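Putative pachytene checkpoint protein 2 (Caenorhabditis elegans, PDB 4XGU) binds and hydrolyses ATP as an AAA+ protein remodeller of the PCH2 subfamily and probably plays a key role in chromosome recombination during meiosis. Local coordinates at residues W125-V130 / G191-L196; R173-T178 / A313-N318; T183-L188 / L296-L301; M209-S214 / L250-E255. All blocks are in the same frame, centred on the assembly; numbering follows the deposited sequence.

Interaction 1 (W125-V130 / G191-L196); sequences WQLPCV and GLAQHL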
loop_
_atom_site.group_PDB
_atom_site.type_symbol
_atom_site.label_atom_id
_atom_site.label_comp_id
_atom_site.label_asym_id
_atom_site.label_seq_id
_atom_site.Cartn_x
_atom_site.Cartn_y
_atom_site.Cartn_z
ATOM N N TRP B 125 -15.701 17.184 33.963
ATOM C CA TRP B 125 -16.773 16.928 34.917
ATOM C C TRP B 125 -16.264 17.022 36.350
ATOM O O TRP B 125 -15.222 16.461 36.689
ATOM C CB TRP B 125 -17.392 15.549 34.683
ATOM C CG TRP B 125 -18.100 15.404 33.375
ATOM C CD1 TRP B 125 -17.572 14.956 32.200
ATOM C CD2 TRP B 125 -19.476 15.692 33.114
ATOM N NE1 TRP B 125 -18.535 14.953 31.219
ATOM C CE2 TRP B 125 -19.713 15.401 31.755
ATOM C CE3 TRP B 125 -20.531 16.171 33.896
ATOM C CZ2 TRP B 125 -20.960 15.575 31.161
ATOM C CZ3 TRP B 125 -21.770 16.345 33.305
ATOM C CH2 TRP B 125 -21.976 16.047 31.951
ATOM N N GLN B 126 -17.008 17.733 37.186
ATOM C CA GLN B 126 -16.689 17.841 38.603
ATOM C C GLN B 126 -17.380 16.714 39.370
ATOM O O GLN B 126 -18.607 16.629 39.381
ATOM C CB GLN B 126 -17.125 19.208 39.139
ATOM C CG GLN B 126 -16.560 19.567 40.500
ATOM C CD GLN B 126 -15.064 19.797 40.464
ATOM O OE1 GLN B 126 -14.517 20.236 39.452
ATOM N NE2 GLN B 126 -14.391 19.493 41.568
ATOM N N LEU B 127 -16.600 15.849 40.013
ATOM C CA LEU B 127 -17.164 14.663 40.659
ATOM C C LEU B 127 -17.265 14.777 42.179
ATOM O O LEU B 127 -16.316 15.212 42.837
ATOM C CB LEU B 127 -16.338 13.428 40.305
ATOM C CG LEU B 127 -16.342 13.033 38.831
ATOM C CD1 LEU B 127 -15.668 11.680 38.646
ATOM C CD2 LEU B 127 -17.763 13.016 38.294
ATOM N N PRO B 128 -18.408 14.355 42.746
ATOM C CA PRO B 128 -19.574 13.811 42.031
ATOM C C PRO B 128 -20.565 14.882 41.572
ATOM O O PRO B 128 -20.832 15.828 42.308
ATOM C CB PRO B 128 -20.222 12.903 43.074
ATOM C CG PRO B 128 -19.879 13.538 44.375
ATOM C CD PRO B 128 -18.523 14.174 44.203
ATOM N N CYS B 129 -21.106 14.724 40.367
ATOM C CA CYS B 129 -22.011 15.720 39.787
ATOM C C CYS B 129 -23.459 15.271 39.774
ATOM O O CYS B 129 -23.748 14.100 39.970
ATOM C CB CYS B 129 -21.589 16.062 38.355
ATOM S SG CYS B 129 -21.486 14.641 37.254
ATOM N N VAL B 130 -24.370 16.201 39.499
ATOM C CA VAL B 130 -25.795 15.872 39.507
ATOM C C VAL B 130 -26.155 14.918 38.384
ATOM O O VAL B 130 -27.095 14.152 38.521
ATOM C CB VAL B 130 -26.692 17.134 39.411
ATOM C CG1 VAL B 130 -26.136 18.232 40.200
ATOM C CG2 VAL B 130 -26.843 17.624 37.990
ATOM N N GLY B 191 -20.818 6.094 36.060
ATOM C CA GLY B 191 -21.270 5.697 37.381
ATOM C C GLY B 191 -20.151 5.174 38.253
ATOM O O GLY B 191 -20.134 5.406 39.466
ATOM N N LEU B 192 -19.215 4.463 37.631
ATOM C CA LEU B 192 -18.070 3.904 38.342
ATOM C C LEU B 192 -17.207 5.006 38.946
ATOM O O LEU B 192 -16.826 4.942 40.115
ATOM C CB LEU B 192 -17.235 3.038 37.403
ATOM C CG LEU B 192 -15.894 2.553 37.941
ATOM C CD1 LEU B 192 -16.096 1.666 39.156
ATOM C CD2 LEU B 192 -15.141 1.819 36.849
ATOM N N ALA B 193 -16.905 6.018 38.139
ATOM C CA ALA B 193 -16.148 7.172 38.600
ATOM C C ALA B 193 -16.927 7.960 39.653
ATOM O O ALA B 193 -16.336 8.553 40.555
ATOM C CB ALA B 193 -15.786 8.067 37.426
ATOM N N GLN B 194 -18.253 7.969 39.534
ATOM C CA GLN B 194 -19.100 8.663 40.499
ATOM C C GLN B 194 -18.942 8.049 41.883
ATOM O O GLN B 194 -18.785 8.760 42.877
ATOM C CB GLN B 194 -20.568 8.613 40.068
ATOM C CG GLN B 194 -21.528 9.374 40.980
ATOM C CD GLN B 194 -21.613 10.855 40.650
ATOM O OE1 GLN B 194 -20.803 11.385 39.889
ATOM N NE2 GLN B 194 -22.601 11.531 41.223
ATOM N N HIS B 195 -18.975 6.723 41.941
ATOM C CA HIS B 195 -18.859 6.020 43.210
ATOM C C HIS B 195 -17.449 6.136 43.776
ATOM O O HIS B 195 -17.270 6.416 44.963
ATOM C CB HIS B 195 -19.250 4.547 43.052
ATOM C CG HIS B 195 -20.728 4.303 43.110
ATOM N ND1 HIS B 195 -21.458 4.435 44.271
ATOM C CD2 HIS B 195 -21.610 3.931 42.152
ATOM C CE1 HIS B 195 -22.728 4.160 44.026
ATOM N NE2 HIS B 195 -22.846 3.851 42.747
ATOM N N LEU B 196 -16.451 5.923 42.928
ATOM C CA LEU B 196 -15.061 5.962 43.366
ATOM C C LEU B 196 -14.688 7.313 43.962
ATOM O O LEU B 196 -13.963 7.378 44.950
ATOM C CB LEU B 196 -14.131 5.631 42.205
ATOM C CG LEU B 196 -14.101 4.158 41.796
ATOM C CD1 LEU B 196 -13.239 3.978 40.566
ATOM C CD2 LEU B 196 -13.590 3.294 42.941
#

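Interaction 2 (R173-T178 / A313-N318); sequences RLILLT and ADIVKN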
loop_
_atom_site.group_PDB
_atom_site.type_symbol
_atom_site.label_atom_id
_atom_site.label_comp_id
_atom_site.label_asym_id
_atom_site.label_seq_id
_atom_site.Cartn_x
_atom_site.Cartn_y
_atom_site.Cartn_z
ATOM N N ARG B 173 -3.305 1.124 35.451
ATOM C CA ARG B 173 -4.207 2.257 35.677
ATOM C C ARG B 173 -5.111 2.527 34.479
ATOM O O ARG B 173 -5.681 3.610 34.358
ATOM C CB ARG B 173 -3.421 3.527 36.022
ATOM C CG ARG B 173 -3.717 4.082 37.401
ATOM C CD ARG B 173 -2.665 3.674 38.412
ATOM N NE ARG B 173 -1.385 4.330 38.165
ATOM C CZ ARG B 173 -0.301 4.149 38.913
ATOM N NH1 ARG B 173 -0.346 3.332 39.957
ATOM N NH2 ARG B 173 0.826 4.784 38.618
ATOM N N LEU B 174 -5.243 1.540 33.600
ATOM C CA LEU B 174 -6.136 1.649 32.450
ATOM C C LEU B 174 -7.172 0.537 32.505
ATOM O O LEU B 174 -6.867 -0.582 32.910
ATOM C CB LEU B 174 -5.344 1.591 31.136
ATOM C CG LEU B 174 -6.061 1.920 29.818
ATOM C CD1 LEU B 174 -5.083 2.487 28.803
ATOM C CD2 LEU B 174 -6.754 0.700 29.228
ATOM N N ILE B 175 -8.397 0.845 32.100
ATOM C CA ILE B 175 -9.445 -0.167 32.027
ATOM C C ILE B 175 -10.199 -0.054 30.701
ATOM O O ILE B 175 -10.466 1.048 30.223
ATOM C CB ILE B 175 -10.424 -0.047 33.210
ATOM C CG1 ILE B 175 -11.645 -0.939 32.994
ATOM C CG2 ILE B 175 -10.849 1.397 33.403
ATOM C CD1 ILE B 175 -12.774 -0.676 33.959
ATOM N N LEU B 176 -10.527 -1.200 30.111
ATOM C CA LEU B 176 -11.170 -1.244 28.804
ATOM C C LEU B 176 -12.490 -2.014 28.825
ATOM O O LEU B 176 -12.537 -3.175 29.230
ATOM C CB LEU B 176 -10.221 -1.872 27.784
ATOM C CG LEU B 176 -10.724 -2.084 26.360
ATOM C CD1 LEU B 176 -10.881 -0.758 25.649
ATOM C CD2 LEU B 176 -9.768 -2.991 25.607
ATOM N N LEU B 177 -13.559 -1.357 28.386
ATOM C CA LEU B 177 -14.862 -1.999 28.235
ATOM C C LEU B 177 -15.204 -2.126 26.756
ATOM O O LEU B 177 -15.100 -1.153 26.011
ATOM C CB LEU B 177 -15.947 -1.202 28.954
ATOM C CG LEU B 177 -15.786 -0.995 30.460
ATOM C CD1 LEU B 177 -16.872 -0.065 30.982
ATOM C CD2 LEU B 177 -15.825 -2.326 31.187
ATOM N N THR B 178 -15.600 -3.318 26.322
ATOM C CA THR B 178 -15.961 -3.514 24.921
ATOM C C THR B 178 -17.305 -4.217 24.770
ATOM O O THR B 178 -17.786 -4.869 25.697
ATOM C CB THR B 178 -14.893 -4.323 24.164
ATOM O OG1 THR B 178 -14.833 -5.651 24.698
ATOM C CG2 THR B 178 -13.526 -3.664 24.285
ATOM N N ALA B 313 -4.123 -2.575 28.989
ATOM C CA ALA B 313 -5.243 -2.605 29.916
ATOM C C ALA B 313 -4.961 -3.478 31.135
ATOM O O ALA B 313 -4.362 -4.546 31.021
ATOM C CB ALA B 313 -6.501 -3.090 29.205
ATOM N N ASP B 314 -5.391 -3.006 32.303
ATOM C CA ASP B 314 -5.382 -3.819 33.515
ATOM C C ASP B 314 -6.399 -4.939 33.381
ATOM O O ASP B 314 -6.117 -6.097 33.693
ATOM C CB ASP B 314 -5.707 -2.975 34.748
ATOM C CG ASP B 314 -4.501 -2.242 35.291
ATOM O OD1 ASP B 314 -3.428 -2.870 35.424
ATOM O OD2 ASP B 314 -4.628 -1.036 35.587
ATOM N N ILE B 315 -7.588 -4.574 32.915
ATOM C CA ILE B 315 -8.675 -5.525 32.748
ATOM C C ILE B 315 -9.524 -5.166 31.530
ATOM O O ILE B 315 -9.819 -3.996 31.286
ATOM C CB ILE B 315 -9.562 -5.579 34.007
ATOM C CG1 ILE B 315 -10.731 -6.544 33.808
ATOM C CG2 ILE B 315 -10.065 -4.187 34.379
ATOM C CD1 ILE B 315 -11.644 -6.649 35.006
ATOM N N VAL B 316 -9.891 -6.181 30.755
ATOM C CA VAL B 316 -10.770 -5.993 29.610
ATOM C C VAL B 316 -12.083 -6.724 29.844
ATOM O O VAL B 316 -12.107 -7.951 29.946
ATOM C CB VAL B 316 -10.130 -6.499 28.311
ATOM C CG1 VAL B 316 -11.099 -6.344 27.151
ATOM C CG2 VAL B 316 -8.833 -5.754 28.030
ATOM N N LYS B 317 -13.172 -5.967 29.937
ATOM C CA LYS B 317 -14.488 -6.543 30.178
ATOM C C LYS B 317 -15.396 -6.431 28.960
ATOM O O LYS B 317 -15.562 -5.350 28.394
ATOM C CB LYS B 317 -15.154 -5.869 31.378
ATOM C CG LYS B 317 -14.922 -6.585 32.694
ATOM C CD LYS B 317 -15.542 -7.973 32.671
ATOM C CE LYS B 317 -15.269 -8.720 33.965
ATOM N NZ LYS B 317 -15.900 -10.070 33.971
ATOM N N ASN B 318 -15.982 -7.556 28.568
ATOM C CA ASN B 318 -16.940 -7.580 27.472
ATOM C C ASN B 318 -18.365 -7.432 27.980
ATOM O O ASN B 318 -18.827 -8.220 28.801
ATOM C CB ASN B 318 -16.807 -8.873 26.663
ATOM C CG ASN B 318 -15.768 -8.766 25.563
ATOM O OD1 ASN B 318 -14.860 -9.594 25.459
ATOM N ND2 ASN B 318 -15.896 -7.737 24.732
#

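Interaction 3 (T183-L188 / L296-L301); sequences TGKTSL and LCTSNL. With ADP (adenosine-5'-diphosphate), chain H.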
loop_
_atom_site.group_PDB
_atom_site.type_symbol
_atom_site.label_atom_id
_atom_site.label_comp_id
_atom_site.label_asym_id
_atom_site.label_seq_id
_atom_site.Cartn_x
_atom_site.Cartn_y
_atom_site.Cartn_z
ATOM N N THR B 183 -25.058 -1.436 24.846
ATOM C CA THR B 183 -24.878 -2.102 26.134
ATOM C C THR B 183 -24.669 -1.141 27.305
ATOM O O THR B 183 -24.817 -1.526 28.467
ATOM C CB THR B 183 -23.689 -3.064 26.080
ATOM O OG1 THR B 183 -22.481 -2.314 25.902
ATOM C CG2 THR B 183 -23.854 -4.033 24.924
ATOM N N GLY B 184 -24.311 0.102 27.003
ATOM C CA GLY B 184 -24.159 1.110 28.039
ATOM C C GLY B 184 -22.820 1.085 28.751
ATOM O O GLY B 184 -22.755 1.177 29.975
ATOM N N LYS B 185 -21.746 0.966 27.978
ATOM C CA LYS B 185 -20.398 0.950 28.531
ATOM C C LYS B 185 -20.014 2.308 29.102
ATOM O O LYS B 185 -19.349 2.397 30.134
ATOM C CB LYS B 185 -19.394 0.535 27.460
ATOM C CG LYS B 185 -19.796 -0.708 26.696
ATOM C CD LYS B 185 -18.776 -1.050 25.631
ATOM C CE LYS B 185 -19.418 -1.090 24.261
ATOM N NZ LYS B 185 -19.968 0.233 23.854
ATOM N N THR B 186 -20.427 3.366 28.413
ATOM C CA THR B 186 -20.151 4.724 28.858
ATOM C C THR B 186 -20.795 4.979 30.213
ATOM O O THR B 186 -20.156 5.513 31.119
ATOM C CB THR B 186 -20.664 5.767 27.849
ATOM O OG1 THR B 186 -20.092 5.512 26.559
ATOM C CG2 THR B 186 -20.291 7.171 28.298
ATOM N N SER B 187 -22.056 4.574 30.350
ATOM C CA SER B 187 -22.793 4.747 31.600
ATOM C C SER B 187 -22.093 4.046 32.758
ATOM O O SER B 187 -22.064 4.562 33.876
ATOM C CB SER B 187 -24.224 4.226 31.456
ATOM O OG SER B 187 -24.975 5.034 30.566
ATOM N N LEU B 188 -21.530 2.873 32.485
ATOM C CA LEU B 188 -20.740 2.154 33.479
ATOM C C LEU B 188 -19.554 2.994 33.942
ATOM O O LEU B 188 -19.295 3.111 35.138
ATOM C CB LEU B 188 -20.241 0.821 32.918
ATOM C CG LEU B 188 -21.230 -0.342 32.868
ATOM C CD1 LEU B 188 -20.567 -1.571 32.269
ATOM C CD2 LEU B 188 -21.758 -0.648 34.259
ATOM N N LEU B 296 -10.293 5.406 31.571
ATOM C CA LEU B 296 -11.294 4.417 31.187
ATOM C C LEU B 296 -11.611 4.509 29.698
ATOM O O LEU B 296 -11.845 5.596 29.173
ATOM C CB LEU B 296 -12.577 4.597 32.004
ATOM C CG LEU B 296 -12.489 4.546 33.532
ATOM C CD1 LEU B 296 -12.211 5.920 34.124
ATOM C CD2 LEU B 296 -13.764 3.964 34.108
ATOM N N CYS B 297 -11.623 3.364 29.027
ATOM C CA CYS B 297 -11.874 3.320 27.591
ATOM C C CYS B 297 -13.076 2.441 27.254
ATOM O O CYS B 297 -13.347 1.453 27.936
ATOM C CB CYS B 297 -10.635 2.809 26.853
ATOM S SG CYS B 297 -9.133 3.762 27.169
ATOM N N THR B 298 -13.793 2.807 26.198
ATOM C CA THR B 298 -14.896 1.992 25.713
ATOM C C THR B 298 -14.784 1.809 24.203
ATOM O O THR B 298 -14.466 2.750 23.481
ATOM C CB THR B 298 -16.267 2.609 26.072
ATOM O OG1 THR B 298 -17.306 1.921 25.364
ATOM C CG2 THR B 298 -16.311 4.078 25.702
ATOM N N SER B 299 -15.029 0.591 23.731
ATOM C CA SER B 299 -14.970 0.303 22.301
ATOM C C SER B 299 -16.291 -0.282 21.805
ATOM O O SER B 299 -16.688 -1.373 22.210
ATOM C CB SER B 299 -13.818 -0.656 21.997
ATOM O OG SER B 299 -13.694 -0.880 20.604
ATOM N N ASN B 300 -16.969 0.450 20.927
ATOM C CA ASN B 300 -18.280 0.034 20.437
ATOM C C ASN B 300 -18.194 -1.130 19.455
ATOM O O ASN B 300 -19.194 -1.792 19.177
ATOM C CB ASN B 300 -19.002 1.215 19.784
ATOM C CG ASN B 300 -19.511 2.221 20.798
ATOM O OD1 ASN B 300 -19.826 1.868 21.936
ATOM N ND2 ASN B 300 -19.598 3.482 20.391
ATOM N N LEU B 301 -17.000 -1.373 18.928
ATOM C CA LEU B 301 -16.783 -2.493 18.019
ATOM C C LEU B 301 -16.368 -3.735 18.797
ATOM O O LEU B 301 -15.631 -3.645 19.778
ATOM C CB LEU B 301 -15.720 -2.144 16.972
ATOM C CG LEU B 301 -15.293 -3.248 15.998
ATOM C CD1 LEU B 301 -16.422 -3.588 15.033
ATOM C CD2 LEU B 301 -14.028 -2.847 15.247
HETATM P PB ADP H . -22.595 2.709 24.988
HETATM O O1B ADP H . -22.717 1.208 24.910
HETATM O O2B ADP H . -21.519 3.184 25.933
HETATM O O3B ADP H . -22.588 3.404 23.644
HETATM P PA ADP H . -24.075 4.447 26.653
HETATM O O1A ADP H . -23.349 4.123 27.936
HETATM O O2A ADP H . -23.695 5.672 25.853
HETATM O O3A ADP H . -23.983 3.161 25.681
HETATM O "O5'" ADP H . -25.638 4.571 27.017
HETATM C "C5'" ADP H . -26.625 3.764 26.382
HETATM C "C4'" ADP H . -27.994 4.151 26.925
HETATM O "O4'" ADP H . -28.860 3.014 26.895
HETATM C "C3'" ADP H . -27.909 4.622 28.367
HETATM O "O3'" ADP H . -28.165 6.027 28.445
HETATM C "C2'" ADP H . -28.973 3.848 29.119
HETATM O "O2'" ADP H . -30.075 4.709 29.420
HETATM C "C1'" ADP H . -29.426 2.743 28.178
HETATM N N9 ADP H . -28.867 1.451 28.651
HETATM C C8 ADP H . -27.946 0.721 27.994
HETATM N N7 ADP H . -27.629 -0.411 28.673
HETATM C C5 ADP H . -28.360 -0.415 29.800
HETATM C C6 ADP H . -28.509 -1.319 30.962
HETATM N N6 ADP H . -27.793 -2.465 31.043
HETATM N N1 ADP H . -29.381 -0.962 31.929
HETATM C C2 ADP H . -30.096 0.178 31.851
HETATM N N3 ADP H . -30.012 1.047 30.826
HETATM C C4 ADP H . -29.177 0.811 29.784
#

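Interaction 4 (M209-S214 / L250-E255); sequences MLEINS and LIDEVE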
loop_
_atom_site.group_PDB
_atom_site.type_symbol
_atom_site.label_atom_id
_atom_site.label_comp_id
_atom_site.label_asym_id
_atom_site.label_seq_id
_atom_site.Cartn_x
_atom_site.Cartn_y
_atom_site.Cartn_z
ATOM N N MET B 209 -13.260 14.685 36.339
ATOM C CA MET B 209 -13.252 13.729 35.235
ATOM C C MET B 209 -13.220 14.433 33.889
ATOM O O MET B 209 -14.017 15.333 33.628
ATOM C CB MET B 209 -14.466 12.800 35.292
ATOM C CG MET B 209 -14.778 12.117 33.954
ATOM S SD MET B 209 -15.953 10.748 34.083
ATOM C CE MET B 209 -16.536 10.637 32.397
ATOM N N LEU B 210 -12.292 14.007 33.040
ATOM C CA LEU B 210 -12.167 14.533 31.688
ATOM C C LEU B 210 -12.662 13.523 30.667
ATOM O O LEU B 210 -12.128 12.420 30.557
ATOM C CB LEU B 210 -10.719 14.915 31.395
ATOM C CG LEU B 210 -10.324 16.276 31.964
ATOM C CD1 LEU B 210 -8.820 16.443 31.976
ATOM C CD2 LEU B 210 -10.980 17.380 31.150
ATOM N N GLU B 211 -13.691 13.907 29.921
ATOM C CA GLU B 211 -14.272 13.029 28.918
ATOM C C GLU B 211 -13.859 13.450 27.513
ATOM O O GLU B 211 -13.999 14.613 27.138
ATOM C CB GLU B 211 -15.794 13.013 29.043
ATOM C CG GLU B 211 -16.480 12.080 28.063
ATOM C CD GLU B 211 -17.980 12.034 28.256
ATOM O OE1 GLU B 211 -18.497 12.791 29.106
ATOM O OE2 GLU B 211 -18.640 11.236 27.555
ATOM N N ILE B 212 -13.351 12.497 26.740
ATOM C CA ILE B 212 -12.885 12.765 25.384
ATOM C C ILE B 212 -13.690 11.972 24.356
ATOM O O ILE B 212 -14.105 10.843 24.624
ATOM C CB ILE B 212 -11.387 12.421 25.228
ATOM C CG1 ILE B 212 -10.587 12.943 26.423
ATOM C CG2 ILE B 212 -10.834 12.981 23.929
ATOM C CD1 ILE B 212 -9.112 12.590 26.371
ATOM N N ASN B 213 -13.920 12.582 23.194
ATOM C CA ASN B 213 -14.510 11.909 22.037
ATOM C C ASN B 213 -15.960 11.473 22.247
ATOM O O ASN B 213 -16.322 10.335 21.947
ATOM C CB ASN B 213 -13.656 10.697 21.648
ATOM C CG ASN B 213 -13.903 10.240 20.228
ATOM O OD1 ASN B 213 -14.209 11.046 19.351
ATOM N ND2 ASN B 213 -13.773 8.940 19.993
ATOM N N SER B 214 -16.791 12.380 22.750
ATOM C CA SER B 214 -18.200 12.073 22.971
ATOM C C SER B 214 -19.115 12.993 22.163
ATOM O O SER B 214 -19.348 14.139 22.548
ATOM C CB SER B 214 -18.543 12.178 24.457
ATOM O OG SER B 214 -18.479 13.522 24.900
ATOM N N LEU B 250 -12.106 9.498 30.461
ATOM C CA LEU B 250 -12.966 8.626 29.677
ATOM C C LEU B 250 -12.727 8.849 28.188
ATOM O O LEU B 250 -12.653 9.987 27.726
ATOM C CB LEU B 250 -14.437 8.865 30.022
ATOM C CG LEU B 250 -15.449 8.083 29.184
ATOM C CD1 LEU B 250 -15.236 6.590 29.356
ATOM C CD2 LEU B 250 -16.870 8.468 29.552
ATOM N N ILE B 251 -12.599 7.755 27.445
ATOM C CA ILE B 251 -12.387 7.824 26.004
ATOM C C ILE B 251 -13.422 6.966 25.275
ATOM O O ILE B 251 -13.440 5.744 25.416
ATOM C CB ILE B 251 -10.964 7.370 25.631
ATOM C CG1 ILE B 251 -9.929 8.264 26.319
ATOM C CG2 ILE B 251 -10.770 7.394 24.125
ATOM C CD1 ILE B 251 -8.532 7.699 26.325
ATOM N N ASP B 252 -14.284 7.617 24.502
ATOM C CA ASP B 252 -15.373 6.933 23.812
ATOM C C ASP B 252 -15.021 6.614 22.363
ATOM O O ASP B 252 -14.222 7.320 21.749
ATOM C CB ASP B 252 -16.645 7.779 23.862
ATOM C CG ASP B 252 -17.068 8.112 25.279
ATOM O OD1 ASP B 252 -17.035 7.205 26.138
ATOM O OD2 ASP B 252 -17.429 9.280 25.536
ATOM N N GLU B 253 -15.636 5.558 21.828
ATOM C CA GLU B 253 -15.415 5.120 20.449
ATOM C C GLU B 253 -13.934 5.040 20.105
ATOM O O GLU B 253 -13.490 5.621 19.115
ATOM C CB GLU B 253 -16.121 6.059 19.467
ATOM C CG GLU B 253 -17.619 5.844 19.363
ATOM C CD GLU B 253 -18.089 5.728 17.923
ATOM O OE1 GLU B 253 -17.379 6.225 17.020
ATOM O OE2 GLU B 253 -19.163 5.131 17.693
ATOM N N VAL B 254 -13.180 4.321 20.930
ATOM C CA VAL B 254 -11.723 4.291 20.831
ATOM C C VAL B 254 -11.226 3.905 19.439
ATOM O O VAL B 254 -10.249 4.464 18.941
ATOM C CB VAL B 254 -11.119 3.316 21.860
ATOM C CG1 VAL B 254 -9.611 3.279 21.737
ATOM C CG2 VAL B 254 -11.517 3.723 23.264
ATOM N N GLU B 255 -11.911 2.965 18.804
ATOM C CA GLU B 255 -11.463 2.473 17.511
ATOM C C GLU B 255 -11.827 3.420 16.371
ATOM O O GLU B 255 -11.340 3.264 15.249
ATOM C CB GLU B 255 -12.032 1.082 17.255
ATOM C CG GLU B 255 -11.586 0.069 18.293
ATOM C CD GLU B 255 -11.896 -1.354 17.889
ATOM O OE1 GLU B 255 -12.629 -2.042 18.633
ATOM O OE2 GLU B 255 -11.405 -1.790 16.826
#

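Interaction 1 (W125-V130 / G191-L196)
Gln-194 reaches Cys-129 and thereby ties helix 185-199, the helix that follows the P-loop of the AAA+ fold, to the loop running on from strand 123-127. Two hydrogen bonds, one from each arm of the carboxamide, make up the polar part. Gln-194 NE2 donates to Cys-129 O at 3.1 Å; the nitrogen lies in the carbonyl plane on a lone pair, while the oxygen sits 21° out of the plane of the amide. In return Gln-194 OE1 accepts the N-H of Cys-129 in a weak bond of 3.4 Å. Together the pair defines which way round the amide is turned. The chain gets there by leaving with CG anti to the backbone N (chi1 -177°) and then bending at chi2 (84°).

The remaining contacts are van der Waals. Pro-128, preceded by a cis peptide bond, lays its CB 3.3 Å from Gln-194 NE2. Leu-127 points at the helix and splits its branches between two residues. Phe-248 of strand 245-251 also touches both Leu-127 and Ala-193. Leu-127 CD1 meets Ala-193 CB at 3.8 Å, and its CD2 lies at the same distance from Gln-194 OE1.

Interaction 2 (R173-T178 / A313-N318)
Leu-176 and Leu-177 pair in parallel with Val-316 and Lys-317, the axes of strands 174-178 and 315-318 passing 4.8 Å apart at an angle of 16°. This is the outer strand pair of the AAA+ sheet: 174-178 leads into the P-loop, and 315-318 is the last strand on this side within the chain. Leu-176 bonds with both backbone groups, its N to Ile-315 O at 3.1 Å and its O to Lys-317 N at 2.9 Å; Thr-178 N donates to Lys-317 O at 2.9 Å. Asp-314 N donates to Leu-174 O at 2.9 Å, and its carboxylate turns back, OD1 accepting from Asn-172 N and OD2 receiving a weak bond from Leu-174 N; the approach of Arg-173 N to OD2 is weak, strongly bent and doubtfully short.

On the face toward helix 307-312, Leu-176 and Val-316 lie side by side and point the same way, Leu-176 CD2 3.8 Å from Val-316 CG2. Ala-313 CB is 3.8 Å from Leu-174 CD2. On the other face, the aliphatic root of Lys-317 carries the contact while its NZ forms a salt bridge with Glu-148 of helix 145-161. Leu-177, covered by helix 185-199, has CD2 3.6 Å from Lys-317 CB.

Interaction 3 (T183-L188 / L296-L301)
Lys-185 crosses Thr-298 at about a right angle on its way to Asn-300, and nearly every atom of its chain has a neighbour. CB lies 3.3 Å from Thr-298 OG1 and also comes near the beta-phosphate of ADP. CG, anti to the carbonyl carbon (chi1 -49°), is 3.9 Å from each of Thr-298 OG1 and ADP O1B. CD returns to 3.3 Å from Thr-298 OG1, so this oxygen rests against the aliphatic chain at two points. The chain then bends at chi3 (-122°), and CE comes to 3.4 Å from Ser-299 O. A further bend at chi4 brings NZ between protein and nucleotide. Its two main bonds go to Asn-300 OD1, short at 2.5 Å and in the carbonyl plane, and to ADP O1B at 3.1 Å; the weak contacts to Thr-298 OG1 and Pro-180 O must share what remains.

Lys-185 belongs to the Walker A motif, or P-loop, whose backbone wraps the diphosphate at the start of helix 185-199. Gly-184 N binds ADP O1B at 2.9 Å; Thr-186 binds ADP O2B with both its N, at 2.7 Å, and its OG1, and Ser-187 likewise gives N and OG to the alpha-phosphate oxygen O1A. Asn-300 follows strand 293-299, a position consistent with the sensor 1 residue of AAA+ ATPases. While its OD1 faces the lysine, ND2 is hydrogen-bonded to Glu-253 OE2.

Interaction 4 (M209-S214 / L250-E255)
Glu-211, with CG anti to the backbone N (chi1 -178°) and an extended chain, brings its carboxylate to that of Asp-252, whose CG lies anti to the carbonyl carbon (chi1 -57°). Asp-252 and Glu-253 follow directly on strand 245-251, a sequence consistent with a Walker B motif; the strand runs parallel to strand 206-212 in the AAA+ sheet. Asp-252 touches Thr-186 of the P-loop, so the pairing places this strand end beside the nucleotide site. Glu-211 OE2 and Asp-252 OD2 are 3.1 Å apart with their carboxylate planes turned 85° from each other; as two acceptors they make no bond between them. The second oxygen of Glu-211, OE1, is held by Trp-125 NE1.

Three backbone bonds set the register: Leu-250 N to Leu-210 O at 2.9 Å, Ile-212 N to Leu-250 O at 2.8 Å, and Asp-252 N to Ile-212 O at 3.2 Å. On the face toward helix 185-199, Glu-211 and Leu-250 run side by side, and Met-209 reaches across with CE 3.6 Å from Leu-250 CD2. The face bearing Ile-212 and Ile-251 is looser, CD1 of the former 4.4 Å from CG1 of the latter, and Ile-212 packs against helix 228-241.

Past the strand, Asn-213 turns its side chain back toward Asp-252. Its ND2 donates to Asp-252 O, though the modelled distance is doubtfully short, and its OD1 accepts weak bonds from Phe-218 N and Ser-219 N at the start of the next helix. Beside it, Ser-214 places CB 3.3 Å from Asp-252 OD2.

In the fold
All four contacts reach one mixed sheet whose central strands are parallel, and are largely buried; interaction 2, on its outer strand, includes the more exposed residues. Interactions 1 and 3 share helix 185-199, which offers the amide of Gln-194 from its second half in interaction 1 and Lys-185 from its nucleotide-binding start in interaction 3; Leu-192 packing on Leu-296 joins the two. Interactions 2 and 4 are strand pairings, held chiefly by backbone bonds, with apolar and charged side chains on their faces, and strand 293-299 of interaction 3 lies between them, bonded to strand 174-178 and to strand 245-251. Polar chemistry gathers at the strand ends, where interactions 3 and 4 meet.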